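Local coordinates for glutamate ABC superfamily ATP binding cassette transporter, binding protein (Enterococcus faecium DO, PDB 5EYF) that binds L-glutamate and probably delivers it to an ABC transporter for uptake, at residues L123-A131 and A162-T172. Residues are numbered along the deposited sequence; the frame is centred on the assembly and turned at random. Where two conformers were deposited one is given.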
loop_
_atom_site.group_PDB
_atom_site.type_symbol
_atom_site.label_atom_id
_atom_site.label_comp_id
_atom_site.label_asym_id
_atom_site.label_seq_id
_atom_site.Cartn_x
_atom_site.Cartn_y
_atom_site.Cartn_z
ATOM N N LEU B 123 -1.229 -8.781 -21.498
ATOM C CA LEU B 123 -0.444 -7.890 -22.331
ATOM C C LEU B 123 0.758 -8.639 -22.889
ATOM O O LEU B 123 1.410 -9.420 -22.181
ATOM C CB LEU B 123 0.007 -6.676 -21.526
ATOM C CG LEU B 123 -1.156 -5.855 -20.955
ATOM C CD1 LEU B 123 -0.634 -4.669 -20.117
ATOM C CD2 LEU B 123 -2.078 -5.356 -22.080
ATOM N N ASN B 124 1.046 -8.404 -24.162
ATOM C CA ASN B 124 2.056 -9.181 -24.869
ATOM C C ASN B 124 2.472 -8.397 -26.112
ATOM O O ASN B 124 2.009 -7.276 -26.342
ATOM C CB ASN B 124 1.495 -10.558 -25.227
ATOM C CG ASN B 124 0.212 -10.446 -26.050
ATOM O OD1 ASN B 124 0.229 -9.892 -27.147
ATOM N ND2 ASN B 124 -0.906 -10.927 -25.502
ATOM N N ALA B 125 3.315 -9.016 -26.946
ATOM C CA ALA B 125 3.847 -8.338 -28.121
ATOM C C ALA B 125 2.764 -7.880 -29.085
ATOM O O ALA B 125 3.020 -6.991 -29.906
ATOM C CB ALA B 125 4.830 -9.248 -28.856
ATOM N N SER B 126 1.569 -8.462 -29.018
ATOM C CA SER B 126 0.494 -8.051 -29.911
ATOM C C SER B 126 -0.357 -6.913 -29.364
ATOM O O SER B 126 -1.216 -6.409 -30.100
ATOM C CB SER B 126 -0.419 -9.233 -30.216
ATOM O OG SER B 126 0.300 -10.326 -30.784
ATOM N N THR B 127 -0.162 -6.507 -28.106
ATOM C CA THR B 127 -0.974 -5.470 -27.473
ATOM C C THR B 127 -0.157 -4.206 -27.269
ATOM O O THR B 127 1.004 -4.265 -26.852
ATOM C CB THR B 127 -1.529 -5.911 -26.109
ATOM O OG1 THR B 127 -0.447 -6.155 -25.196
ATOM C CG2 THR B 127 -2.375 -7.174 -26.256
ATOM N N THR B 128 -0.782 -3.065 -27.520
ATOM C CA THR B 128 -0.171 -1.765 -27.284
ATOM C C THR B 128 -0.813 -1.133 -26.058
ATOM O O THR B 128 -2.036 -1.003 -25.999
ATOM C CB THR B 128 -0.355 -0.839 -28.487
ATOM O OG1 THR B 128 0.351 -1.386 -29.599
ATOM C CG2 THR B 128 0.190 0.523 -28.170
ATOM N N VAL B 129 0.010 -0.720 -25.095
ATOM C CA VAL B 129 -0.458 -0.080 -23.872
ATOM C C VAL B 129 -0.110 1.399 -23.924
ATOM O O VAL B 129 0.999 1.779 -24.317
ATOM C CB VAL B 129 0.156 -0.735 -22.620
ATOM C CG1 VAL B 129 -0.553 -0.217 -21.395
ATOM C CG2 VAL B 129 0.004 -2.222 -22.694
ATOM N N LEU B 130 -1.058 2.227 -23.524
ATOM C CA LEU B 130 -0.888 3.670 -23.518
ATOM C C LEU B 130 -0.466 4.116 -22.132
ATOM O O LEU B 130 -1.099 3.743 -21.145
ATOM C CB LEU B 130 -2.191 4.347 -23.922
ATOM C CG LEU B 130 -2.715 3.761 -25.223
ATOM C CD1 LEU B 130 -4.102 4.247 -25.398
ATOM C CD2 LEU B 130 -1.864 4.204 -26.406
ATOM N N ALA B 131 0.653 4.818 -22.068
ATOM C CA ALA B 131 1.131 5.402 -20.835
ATOM C C ALA B 131 1.636 6.790 -21.172
ATOM O O ALA B 131 1.730 7.172 -22.343
ATOM C CB ALA B 131 2.224 4.542 -20.183
ATOM N N ALA B 162 -6.282 8.440 -27.216
ATOM C CA ALA B 162 -5.663 7.373 -27.990
ATOM C C ALA B 162 -6.336 6.040 -27.698
ATOM O O ALA B 162 -6.557 5.235 -28.612
ATOM C CB ALA B 162 -4.167 7.296 -27.710
ATOM N N LEU B 163 -6.705 5.803 -26.437
ATOM C CA LEU B 163 -7.455 4.592 -26.112
ATOM C C LEU B 163 -8.807 4.603 -26.815
ATOM O O LEU B 163 -9.224 3.595 -27.408
ATOM C CB LEU B 163 -7.638 4.471 -24.590
ATOM C CG LEU B 163 -8.372 3.206 -24.155
ATOM C CD1 LEU B 163 -7.532 1.958 -24.439
ATOM C CD2 LEU B 163 -8.708 3.266 -22.652
ATOM N N GLN B 164 -9.486 5.758 -26.790
ATOM C CA GLN B 164 -10.834 5.860 -27.343
ATOM C C GLN B 164 -10.844 5.580 -28.842
ATOM O O GLN B 164 -11.794 4.981 -29.356
ATOM C CB GLN B 164 -11.424 7.250 -27.056
ATOM C CG GLN B 164 -11.877 7.512 -25.584
ATOM C CD GLN B 164 -12.509 8.904 -25.436
ATOM O OE1 GLN B 164 -11.839 9.927 -25.620
ATOM N NE2 GLN B 164 -13.801 8.946 -25.139
ATOM N N SER B 165 -9.797 5.997 -29.556
ATOM C CA SER B 165 -9.691 5.818 -31.004
ATOM C C SER B 165 -8.874 4.585 -31.386
ATOM O O SER B 165 -8.485 4.438 -32.554
ATOM C CB SER B 165 -9.103 7.081 -31.652
ATOM O OG SER B 165 -7.855 7.401 -31.070
ATOM N N GLY B 166 -8.618 3.689 -30.428
ATOM C CA GLY B 166 -8.090 2.387 -30.777
ATOM C C GLY B 166 -6.628 2.380 -31.106
ATOM O O GLY B 166 -6.141 1.416 -31.711
ATOM N N GLN B 167 -5.907 3.439 -30.735
ATOM C CA GLN B 167 -4.483 3.513 -31.012
ATOM C C GLN B 167 -3.694 2.646 -30.060
ATOM O O GLN B 167 -2.537 2.309 -30.338
ATOM C CB GLN B 167 -4.034 4.970 -30.918
ATOM C CG GLN B 167 -4.929 5.845 -31.813
ATOM C CD GLN B 167 -4.482 7.284 -31.937
ATOM O OE1 GLN B 167 -3.726 7.779 -31.116
ATOM N NE2 GLN B 167 -4.933 7.955 -32.987
ATOM N N GLY B 168 -4.301 2.320 -28.920
ATOM C CA GLY B 168 -3.767 1.319 -28.026
ATOM C C GLY B 168 -4.906 0.436 -27.568
ATOM O O GLY B 168 -6.083 0.754 -27.769
ATOM N N ASP B 169 -4.531 -0.688 -26.944
ATOM C CA ASP B 169 -5.486 -1.669 -26.470
ATOM C C ASP B 169 -5.841 -1.474 -25.004
ATOM O O ASP B 169 -6.896 -1.951 -24.568
ATOM C CB ASP B 169 -4.926 -3.091 -26.657
ATOM C CG ASP B 169 -4.557 -3.408 -28.100
ATOM O OD1 ASP B 169 -5.468 -3.632 -28.925
ATOM O OD2 ASP B 169 -3.351 -3.449 -28.418
ATOM N N ALA B 170 -4.988 -0.782 -24.247
ATOM C CA ALA B 170 -5.196 -0.567 -22.822
ATOM C C ALA B 170 -4.444 0.684 -22.418
ATOM O O ALA B 170 -3.432 1.028 -23.031
ATOM C CB ALA B 170 -4.705 -1.764 -21.974
HETATM N N MSE B 171 -4.985 1.396 -21.433
HETATM C CA MSE B 171 -4.291 2.530 -20.847
HETATM C C MSE B 171 -3.872 2.151 -19.435
HETATM O O MSE B 171 -4.618 1.468 -18.743
HETATM C CB MSE B 171 -5.180 3.780 -20.846
HETATM C CG MSE B 171 -4.608 4.928 -20.052
HETATM SE SE MSE B 171 -5.795 6.447 -20.226
HETATM C CE MSE B 171 -4.758 7.638 -19.025
ATOM N N THR B 172 -2.698 2.607 -19.016
ATOM C CA THR B 172 -2.218 2.308 -17.672
ATOM C C THR B 172 -1.735 3.554 -16.945
ATOM O O THR B 172 -1.119 4.449 -17.540
ATOM C CB THR B 172 -1.114 1.227 -17.729
ATOM O OG1 THR B 172 -0.873 0.754 -16.399
ATOM C CG2 THR B 172 0.191 1.734 -18.321
#
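Leu130 and Ala170 join two neighbouring parallel strands, 128-131 and 170-172, in one lobe of the glutamate-binding fold. Three backbone bonds form the ladder: Leu130 N gives to Ala170 O at 2.7 Å, Thr172 N gives to Leu130 O, and Ala170 N reaches Thr128 O only weakly, at 3.4 Å. Thr128 O is gripped better by Asp169 N (2.7 Å), which comes in the carbonyl plane. Asp169 also closes the start of the ladder with its side chain. With CG placed beside its own backbone N (chi1 -57°), the carboxylate swings back to Thr128, and OD2 takes Thr128 N through its anti lone pair, at 2.7 Å and nearly straight (170°). Asp169 thus holds both the N-H and the C=O of Thr128. At the other end, Thr172 OG1 is hydrogen-bonded to Ala108 O and Gln107 NE2 of strand 103-112.

Apolar contacts divide between the two faces of the sheet. On one, Leu130 spans from strand to helix 156-164: CD1 packs tightly on the last helical turn, 3.2 Å from Leu163 N, with the CB atoms of Ala162 and Leu163 beside it, while CD2 lies over the bare CA of Gly168 at 3.8 Å. Strand 149-153 flanks Leu130 through Leu151 and Leu153. On the other face, Val129 CG1, anti to its backbone N (chi1 -169°), meets Thr172 CG2 at 3.7 Å, their side chains crossing at a slant.

Helix 156-164, ended by a Schellman motif with Gly166 as C-prime residue, leads into strand 170-172 beside strand 128-131. The chemistry implies a pairing fixed at its outer end by a carboxylate and bridged to the helix end by Leu130, with Thr172 approaching the glutamate pocket, its side chain about 9 Å from the bound ligand.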